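Local coordinates for EvdO1 (Micromonospora carbonacea, PDB 4XBZ), which probably acts as a metal-dependent oxygenase of the phytanoyl-CoA dioxygenase family, catalysing an oxidative cyclization in orthosomycin biosynthesis, at residues G43-P46 with E47-T50; T65-E68 with L69-Q73; A212-L215 with N216-W220. One frame throughout, in Å; residues are numbered along the deposited sequence.

Contact 1: residues G43-P46 with E47-T50; sequences GLLP and EHVT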
ATOM      1  N   GLY A  43     -17.548   0.313  -3.365  1.00 39.68           N
ATOM      2  CA  GLY A  43     -16.524   0.083  -2.361  1.00 34.81           C
ATOM      3  C   GLY A  43     -15.187   0.293  -3.046  1.00 34.42           C
ATOM      4  O   GLY A  43     -15.145   0.600  -4.239  1.00 37.75           O
ATOM      5  N   LEU A  44     -14.092   0.151  -2.317  1.00 29.83           N
ATOM      6  CA  LEU A  44     -12.784   0.313  -2.934  1.00 29.89           C
ATOM      7  C   LEU A  44     -12.299  -1.025  -3.494  1.00 31.94           C
ATOM      8  O   LEU A  44     -12.057  -1.982  -2.744  1.00 31.25           O
ATOM      9  CB  LEU A  44     -11.785   0.879  -1.934  1.00 28.95           C
ATOM     10  CG  LEU A  44     -10.369   1.102  -2.468  1.00 33.11           C
ATOM     11  CD1 LEU A  44     -10.272   2.377  -3.308  1.00 24.50           C
ATOM     12  CD2 LEU A  44      -9.379   1.130  -1.306  1.00 33.45           C
ATOM     13  N   LEU A  45     -12.164  -1.079  -4.816  1.00 30.13           N
ATOM     14  CA  LEU A  45     -11.859  -2.317  -5.533  1.00 33.85           C
ATOM     15  C   LEU A  45     -10.364  -2.520  -5.770  1.00 30.60           C
ATOM     16  O   LEU A  45      -9.603  -1.563  -5.771  1.00 30.61           O
ATOM     17  CB  LEU A  45     -12.590  -2.342  -6.884  1.00 33.64           C
ATOM     18  CG  LEU A  45     -14.114  -2.197  -6.851  1.00 37.75           C
ATOM     19  CD1 LEU A  45     -14.678  -2.388  -8.245  1.00 35.44           C
ATOM     20  CD2 LEU A  45     -14.744  -3.162  -5.857  1.00 34.27           C
ATOM     21  N   PRO A  46      -9.945  -3.776  -5.970  1.00 32.16           N
ATOM     22  CA  PRO A  46      -8.571  -4.099  -6.366  1.00 32.65           C
ATOM     23  C   PRO A  46      -8.047  -3.252  -7.527  1.00 29.78           C
ATOM     24  O   PRO A  46      -6.902  -2.811  -7.444  1.00 28.52           O
ATOM     25  CB  PRO A  46      -8.673  -5.569  -6.773  1.00 31.17           C
ATOM     26  CG  PRO A  46      -9.695  -6.103  -5.857  1.00 32.45           C
ATOM     27  CD  PRO A  46     -10.721  -4.995  -5.683  1.00 33.31           C
ATOM     28  N   GLU A  47      -8.846  -3.026  -8.572  1.00 28.52           N
ATOM     29  CA  GLU A  47      -8.394  -2.191  -9.688  1.00 26.96           C
ATOM     30  C   GLU A  47      -8.100  -0.747  -9.242  1.00 31.00           C
ATOM     31  O   GLU A  47      -7.161  -0.114  -9.735  1.00 32.80           O
ATOM     32  CB  GLU A  47      -9.422  -2.197 -10.830  1.00 35.15           C
ATOM     33  CG  GLU A  47     -10.810  -1.653 -10.487  1.00 35.86           C
ATOM     34  CD  GLU A  47     -11.828  -1.877 -11.620  1.00 53.98           C
ATOM     35  OE1 GLU A  47     -12.137  -0.917 -12.376  1.00 49.34           O
ATOM     36  OE2 GLU A  47     -12.316  -3.026 -11.754  1.00 55.32           O
ATOM     37  N   HIS A  48      -8.887  -0.237  -8.295  1.00 28.07           N
ATOM     38  CA  HIS A  48      -8.677   1.111  -7.766  1.00 30.64           C
ATOM     39  C   HIS A  48      -7.318   1.228  -7.057  1.00 25.96           C
ATOM     40  O   HIS A  48      -6.554   2.174  -7.279  1.00 27.70           O
ATOM     41  CB  HIS A  48      -9.816   1.488  -6.803  1.00 26.84           C
ATOM     42  CG  HIS A  48     -11.168   1.511  -7.442  1.00 30.16           C
ATOM     43  ND1 HIS A  48     -12.305   1.074  -6.796  1.00 32.75           N
ATOM     44  CD2 HIS A  48     -11.572   1.938  -8.662  1.00 33.06           C
ATOM     45  CE1 HIS A  48     -13.348   1.222  -7.590  1.00 28.02           C
ATOM     46  NE2 HIS A  48     -12.931   1.747  -8.728  1.00 33.34           N
ATOM     47  N   VAL A  49      -7.024   0.268  -6.192  1.00 26.14           N
ATOM     48  CA  VAL A  49      -5.749   0.259  -5.489  1.00 26.79           C
ATOM     49  C   VAL A  49      -4.610   0.208  -6.509  1.00 26.45           C
ATOM     50  O   VAL A  49      -3.650   0.978  -6.411  1.00 24.61           O
ATOM     51  CB  VAL A  49      -5.639  -0.928  -4.504  1.00 28.65           C
ATOM     52  CG1 VAL A  49      -4.315  -0.873  -3.751  1.00 27.53           C
ATOM     53  CG2 VAL A  49      -6.808  -0.926  -3.525  1.00 28.51           C
ATOM     54  N   THR A  50      -4.752  -0.668  -7.504  1.00 24.15           N
ATOM     55  CA  THR A  50      -3.758  -0.812  -8.562  1.00 25.80           C
ATOM     56  C   THR A  50      -3.529   0.527  -9.254  1.00 26.91           C
ATOM     57  O   THR A  50      -2.387   1.002  -9.377  1.00 24.96           O
ATOM     58  CB  THR A  50      -4.182  -1.869  -9.641  1.00 29.11           C
ATOM     59  OG1 THR A  50      -4.276  -3.173  -9.060  1.00 33.34           O
ATOM     60  CG2 THR A  50      -3.167  -1.917 -10.753  1.00 32.82           C
TER

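Contact 2: residues T65-E68 with L69-Q73; sequences TPQE and LADVQ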
ATOM      1  N   THR A  65     -21.801  12.695   2.412  1.00 32.54           N
ATOM      2  CA  THR A  65     -23.226  13.009   2.286  1.00 37.39           C
ATOM      3  C   THR A  65     -23.401  14.505   2.007  1.00 36.18           C
ATOM      4  O   THR A  65     -22.514  15.308   2.316  1.00 35.18           O
ATOM      5  CB  THR A  65     -24.036  12.653   3.556  1.00 31.39           C
ATOM      6  OG1 THR A  65     -23.616  13.478   4.652  1.00 35.54           O
ATOM      7  CG2 THR A  65     -23.882  11.192   3.905  1.00 34.11           C
ATOM      8  N   PRO A  66     -24.543  14.888   1.409  1.00 41.25           N
ATOM      9  CA  PRO A  66     -24.878  16.309   1.223  1.00 36.05           C
ATOM     10  C   PRO A  66     -24.815  17.127   2.518  1.00 34.35           C
ATOM     11  O   PRO A  66     -24.253  18.224   2.512  1.00 39.08           O
ATOM     12  CB  PRO A  66     -26.307  16.254   0.673  1.00 30.16           C
ATOM     13  CG  PRO A  66     -26.325  14.983  -0.114  1.00 33.81           C
ATOM     14  CD  PRO A  66     -25.486  14.006   0.694  1.00 33.80           C
ATOM     15  N   GLN A  67     -25.365  16.595   3.607  1.00 37.36           N
ATOM     16  CA  GLN A  67     -25.381  17.295   4.899  1.00 39.62           C
ATOM     17  C   GLN A  67     -23.980  17.559   5.450  1.00 40.97           C
ATOM     18  O   GLN A  67     -23.709  18.661   5.931  1.00 42.63           O
ATOM     19  CB  GLN A  67     -26.190  16.499   5.932  1.00 42.05           C
ATOM     20  CG  GLN A  67     -26.260  17.116   7.334  1.00 45.66           C
ATOM     21  CD  GLN A  67     -27.039  18.434   7.387  1.00 57.42           C
ATOM     22  OE1 GLN A  67     -26.534  19.498   7.010  1.00 53.89           O
ATOM     23  NE2 GLN A  67     -28.279  18.363   7.860  1.00 66.76           N
ATOM     24  N   GLU A  68     -23.097  16.559   5.392  1.00 39.34           N
ATOM     25  CA  GLU A  68     -21.731  16.744   5.870  1.00 35.96           C
ATOM     26  C   GLU A  68     -20.991  17.743   4.991  1.00 33.99           C
ATOM     27  O   GLU A  68     -20.217  18.562   5.494  1.00 36.10           O
ATOM     28  CB  GLU A  68     -20.951  15.415   5.929  1.00 33.12           C
ATOM     29  CG  GLU A  68     -19.512  15.599   6.466  1.00 32.69           C
ATOM     30  CD  GLU A  68     -18.861  14.317   7.005  1.00 33.48           C
ATOM     31  OE1 GLU A  68     -19.206  13.203   6.551  1.00 33.49           O
ATOM     32  OE2 GLU A  68     -17.998  14.431   7.896  1.00 32.39           O
ATOM     33  N   LEU A  69     -21.229  17.686   3.684  1.00 32.14           N
ATOM     34  CA  LEU A  69     -20.586  18.632   2.770  1.00 32.62           C
ATOM     35  C   LEU A  69     -20.921  20.062   3.174  1.00 37.50           C
ATOM     36  O   LEU A  69     -20.039  20.919   3.254  1.00 34.13           O
ATOM     37  CB  LEU A  69     -21.014  18.379   1.318  1.00 35.97           C
ATOM     38  CG  LEU A  69     -20.656  19.459   0.287  1.00 32.61           C
ATOM     39  CD1 LEU A  69     -19.161  19.683   0.220  1.00 32.15           C
ATOM     40  CD2 LEU A  69     -21.197  19.114  -1.094  1.00 28.29           C
ATOM     41  N   ALA A  70     -22.202  20.306   3.449  1.00 37.17           N
ATOM     42  CA  ALA A  70     -22.639  21.625   3.883  1.00 37.48           C
ATOM     43  C   ALA A  70     -21.995  21.999   5.225  1.00 34.78           C
ATOM     44  O   ALA A  70     -21.484  23.109   5.371  1.00 33.57           O
ATOM     45  CB  ALA A  70     -24.161  21.688   3.974  1.00 32.75           C
ATOM     46  N   ASP A  71     -21.992  21.081   6.192  1.00 32.40           N
ATOM     47  CA  ASP A  71     -21.385  21.399   7.489  1.00 33.93           C
ATOM     48  C   ASP A  71     -19.922  21.799   7.304  1.00 35.93           C
ATOM     49  O   ASP A  71     -19.428  22.715   7.960  1.00 36.07           O
ATOM     50  CB  ASP A  71     -21.477  20.223   8.467  1.00 35.48           C
ATOM     51  CG  ASP A  71     -22.903  19.734   8.677  1.00 39.00           C
ATOM     52  OD1 ASP A  71     -23.849  20.463   8.334  1.00 34.17           O
ATOM     53  OD2 ASP A  71     -23.076  18.607   9.198  1.00 45.57           O
ATOM     54  N   VAL A  72     -19.241  21.120   6.382  1.00 35.98           N
ATOM     55  CA  VAL A  72     -17.818  21.341   6.174  1.00 34.81           C
ATOM     56  C   VAL A  72     -17.575  22.609   5.343  1.00 34.00           C
ATOM     57  O   VAL A  72     -16.624  23.361   5.585  1.00 31.50           O
ATOM     58  CB  VAL A  72     -17.172  20.102   5.514  1.00 37.17           C
ATOM     59  CG1 VAL A  72     -15.813  20.433   4.989  1.00 40.32           C
ATOM     60  CG2 VAL A  72     -17.062  18.974   6.538  1.00 37.26           C
ATOM     61  N   GLN A  73     -18.453  22.855   4.380  1.00 35.44           N
ATOM     62  CA  GLN A  73     -18.410  24.099   3.609  1.00 36.34           C
ATOM     63  C   GLN A  73     -18.541  25.327   4.509  1.00 34.03           C
ATOM     64  O   GLN A  73     -17.879  26.330   4.271  1.00 29.95           O
ATOM     65  CB  GLN A  73     -19.515  24.125   2.542  1.00 26.53           C
ATOM     66  CG  GLN A  73     -19.152  23.401   1.267  1.00 31.31           C
ATOM     67  CD  GLN A  73     -20.367  23.056   0.414  1.00 33.77           C
ATOM     68  OE1 GLN A  73     -21.481  22.903   0.927  1.00 31.31           O
ATOM     69  NE2 GLN A  73     -20.155  22.926  -0.897  1.00 29.40           N
TER

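Contact 3: residues A212-L215 with N216-W220; sequences ADQL and NASEW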
ATOM      1  N   ALA A 212      10.319  18.820 -14.692  1.00 36.27           N
ATOM      2  CA  ALA A 212       9.654  19.901 -13.976  1.00 35.22           C
ATOM      3  C   ALA A 212      10.210  21.250 -14.423  1.00 41.53           C
ATOM      4  O   ALA A 212       9.439  22.162 -14.726  1.00 43.77           O
ATOM      5  CB  ALA A 212       9.806  19.733 -12.463  1.00 29.26           C
ATOM      6  N   ASP A 213      11.539  21.371 -14.459  1.00 39.08           N
ATOM      7  CA  ASP A 213      12.197  22.595 -14.917  1.00 43.95           C
ATOM      8  C   ASP A 213      11.724  23.009 -16.320  1.00 45.93           C
ATOM      9  O   ASP A 213      11.390  24.186 -16.545  1.00 43.71           O
ATOM     10  CB  ASP A 213      13.721  22.436 -14.909  1.00 38.55           C
ATOM     11  CG  ASP A 213      14.310  22.484 -13.510  1.00 44.25           C
ATOM     12  OD1 ASP A 213      13.583  22.825 -12.559  1.00 49.47           O
ATOM     13  OD2 ASP A 213      15.513  22.187 -13.353  1.00 49.46           O
ATOM     14  N   GLN A 214      11.689  22.056 -17.253  1.00 37.96           N
ATOM     15  CA  GLN A 214      11.244  22.359 -18.608  1.00 41.54           C
ATOM     16  C   GLN A 214       9.818  22.899 -18.588  1.00 40.16           C
ATOM     17  O   GLN A 214       9.538  23.944 -19.167  1.00 45.59           O
ATOM     18  CB  GLN A 214      11.319  21.130 -19.524  1.00 48.61           C
ATOM     19  CG  GLN A 214      10.236  21.124 -20.617  1.00 47.30           C
ATOM     20  CD  GLN A 214      10.180  19.836 -21.433  1.00 64.09           C
ATOM     21  OE1 GLN A 214      11.154  19.076 -21.507  1.00 66.68           O
ATOM     22  NE2 GLN A 214       9.019  19.579 -22.039  1.00 60.35           N
ATOM     23  N   LEU A 215       8.921  22.190 -17.912  1.00 37.61           N
ATOM     24  CA  LEU A 215       7.526  22.603 -17.846  1.00 40.24           C
ATOM     25  C   LEU A 215       7.351  23.997 -17.220  1.00 39.82           C
ATOM     26  O   LEU A 215       6.552  24.803 -17.697  1.00 37.94           O
ATOM     27  CB  LEU A 215       6.708  21.583 -17.059  1.00 37.42           C
ATOM     28  CG  LEU A 215       6.402  20.233 -17.707  1.00 39.11           C
ATOM     29  CD1 LEU A 215       5.700  19.334 -16.705  1.00 35.66           C
ATOM     30  CD2 LEU A 215       5.567  20.400 -18.983  1.00 39.33           C
ATOM     31  N   ASN A 216       8.095  24.278 -16.156  1.00 36.53           N
ATOM     32  CA  ASN A 216       7.900  25.530 -15.427  1.00 44.11           C
ATOM     33  C   ASN A 216       8.514  26.756 -16.126  1.00 44.77           C
ATOM     34  O   ASN A 216       7.995  27.862 -16.007  1.00 46.69           O
ATOM     35  CB  ASN A 216       8.443  25.387 -14.006  1.00 39.10           C
ATOM     36  CG  ASN A 216       7.583  24.463 -13.157  1.00 40.71           C
ATOM     37  OD1 ASN A 216       6.379  24.330 -13.394  1.00 35.48           O
ATOM     38  ND2 ASN A 216       8.199  23.805 -12.185  1.00 35.56           N
ATOM     39  N   ALA A 217       9.594  26.557 -16.875  1.00 44.06           N
ATOM     40  CA  ALA A 217      10.176  27.649 -17.645  1.00 47.64           C
ATOM     41  C   ALA A 217       9.380  27.908 -18.931  1.00 46.47           C
ATOM     42  O   ALA A 217       9.648  28.861 -19.655  1.00 47.01           O
ATOM     43  CB  ALA A 217      11.640  27.356 -17.966  1.00 44.40           C
ATOM     44  N   SER A 218       8.395  27.064 -19.203  1.00 46.12           N
ATOM     45  CA  SER A 218       7.576  27.222 -20.398  1.00 44.60           C
ATOM     46  C   SER A 218       6.165  27.645 -20.042  1.00 44.49           C
ATOM     47  O   SER A 218       5.765  27.569 -18.882  1.00 46.27           O
ATOM     48  CB  SER A 218       7.534  25.919 -21.192  1.00 48.34           C
ATOM     49  OG  SER A 218       8.761  25.225 -21.068  1.00 52.55           O
ATOM     50  N   GLU A 219       5.415  28.090 -21.046  1.00 45.24           N
ATOM     51  CA  GLU A 219       4.010  28.445 -20.881  1.00 42.75           C
ATOM     52  C   GLU A 219       3.197  27.246 -20.395  1.00 43.36           C
ATOM     53  O   GLU A 219       3.572  26.107 -20.677  1.00 43.45           O
ATOM     54  CB  GLU A 219       3.449  28.954 -22.207  1.00 53.57           C
ATOM     55  CG  GLU A 219       4.244  30.103 -22.809  1.00 53.60           C
ATOM     56  CD  GLU A 219       4.034  31.408 -22.062  1.00 55.88           C
ATOM     57  OE1 GLU A 219       3.020  31.521 -21.330  1.00 52.53           O
ATOM     58  OE2 GLU A 219       4.887  32.317 -22.207  1.00 61.56           O
ATOM     59  N   TRP A 220       2.102  27.497 -19.670  1.00 41.20           N
ATOM     60  CA  TRP A 220       1.232  26.419 -19.181  1.00 38.72           C
ATOM     61  C   TRP A 220       0.858  25.443 -20.281  1.00 42.42           C
ATOM     62  O   TRP A 220       0.290  25.826 -21.301  1.00 42.05           O
ATOM     63  CB  TRP A 220      -0.045  26.970 -18.564  1.00 36.26           C
ATOM     64  CG  TRP A 220      -1.036  25.894 -18.220  1.00 38.19           C
ATOM     65  CD1 TRP A 220      -2.210  25.621 -18.867  1.00 38.50           C
ATOM     66  CD2 TRP A 220      -0.932  24.929 -17.162  1.00 37.45           C
ATOM     67  NE1 TRP A 220      -2.848  24.560 -18.271  1.00 33.07           N
ATOM     68  CE2 TRP A 220      -2.085  24.113 -17.225  1.00 34.02           C
ATOM     69  CE3 TRP A 220       0.018  24.682 -16.159  1.00 37.79           C
ATOM     70  CZ2 TRP A 220      -2.312  23.065 -16.325  1.00 36.37           C
ATOM     71  CZ3 TRP A 220      -0.209  23.630 -15.264  1.00 32.67           C
ATOM     72  CH2 TRP A 220      -1.365  22.839 -15.356  1.00 31.80           C
TER
HETATM   73  O   HOH W   1       5.175  24.085 -19.757  1.00 40.30           O

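Contact 1: residues G43-P46 with E47-T50
L45 and H48 lie alongside each other at the first turn of helix 46-55, their side chains pointing the same way. The imidazole is drawn back to the chain that leads into the helix: L45 N donates to H48 ND1 over 2.9 Å, with a nearly straight N-H...N angle of 163°. The donor is tilted 26° from the ring plane, so the bond reaches the ring from somewhat above it. H48 CG lies anti to its carbonyl carbon (chi1 -61°), which turns the ring toward the start of the helix. ND1 is thereby an acceptor, and a neutral imidazole would then carry its proton on NE2. The leucine branch follows along the ring, L45 CG standing 3.6 Å from H48 CE1, while E47 CG lies above one face of the imidazole, offset toward the rim. L45 is the N-cap residue, but its aliphatic side chain cannot cap; the H48 ring makes only the reciprocal bond of a capping box, accepting the N-H of the N-cap residue three positions back, so the full box is not formed. P46 occupies the first helical position, where a proline costs no hydrogen bond. L45 O receives V49 N at 3.2 Å and, weakly, H48 N; the next carbonyl, P46 O, receives T50 N at 3.0 Å. P46 also packs on Q133 of the second subunit, and T50 OG1 bonds to E132 of that same subunit. On the inner side L44 CD1 rests 3.6 Å from H48 CB, the two side chains running past each other in opposite directions, and L44 CD2 reaches V49 CG2 at 4.0 Å. These aliphatic groups continue onto C37 of strand 36-38 and onto I130 and L134 of helix 125-134.

Contact 2: residues T65-E68 with L69-Q73
The amide of Q67 and the carboxylate of D71, one turn apart on the outer flank of helix 66-86, are turned only 25° from each other, although their side chains cross obliquely. They sit on the N-capped first turns of this helix: T65 is the N-cap, its hydroxyl oxygen accepting from E68 N at 3.2 Å with an N-H...O angle of 163°, and P66 takes the first helical position. The amide carbon, Q67 CD, comes within 3.9 Å of D71 OD1, and nearer the backbone, Q67 CG lies 4.0 Å from D71 OD2. With CG anti to the carbonyl carbon (chi1 -56°), the carboxylate folds back over the preceding turn and brings D71 CG to 3.1 Å from Q67 O. Its OD2 accepts a hydrogen bond from Q297, which also touches the Q67 side chain, so this flank of the helix is tied to the chain near Q297. The regular ladder begins at once, with L69 N bonded to T65 O, A70 N to P66 O, D71 N to Q67 O and V72 N to E68 O. The third flat group, the carboxylate of E68, points to the buried side of the helix, where it forms a salt bridge with R292 and its side chain packs against H124, L121 and F298. That guanidinium probably favours the ionised form of the acid. Farther along, Q73 NE2 donates to L185 O, joining the next turn to the loop against which V72 packs. E68 and V72 lie side by side and point the same way on this inner face; V72 CG2 is 3.3 Å from E68 O and 4.2 Å from E68 CG.

Contact 3: residues A212-L215 with N216-W220
The last turns of helix 205-217 bond N216 N to A212 O at 2.9 Å and A217 N to D213 O at 3.0 Å, after which S218 N reaches back only three residues, to L215 O at 3.3 Å. That final bond is irregular, since its donor stands above the carbonyl plane. S218 OG is modelled as a donor to Q214 O, but the 2.4 Å separation is too short to carry weight. N216, with CG anti to its carbonyl carbon (chi1 -70°), lays its amide back over the preceding turn, CG 3.3 Å from A212 O. The amide oxygen accepts from W159 N, which ties the helix end to strand 157-160. L215 packs on W159 and I197, and beyond the helix the indole of W220 meets the W159 ring with nearly parallel planes and W195 edge-to-face. A water donates to L215 O at 2.6 Å and to E219 O at 2.7 Å, bridging the helix end to the outgoing chain. L215 O and S218 O, both acceptors, lie 3.1 Å apart; R156 donates NH2 to the first and NH1 to the second, so one guanidinium grips both oxygens and probably offsets their mutual repulsion where the chain leaves the helix.

How the contacts relate
The three contacts are separate helix-end arrangements that follow one another along the chain and do not touch. The centres of contacts 1 and 2 are about 26 Å apart, and those of contacts 2 and 3, on opposite sides of the chain's centre, about 37 Å; the centres of contacts 1 and 3 are about 33 Å apart. Contacts 1 and 2 each begin a helix with a proline in its first turn, whereas contact 3 ends one. Contact 1 adjoins the second subunit. Contact 3 is linked to the active-site region: the N216 side chain is about 12 Å from the nickel, and its partner W159 immediately precedes H160, which binds the metal with D162 and H244.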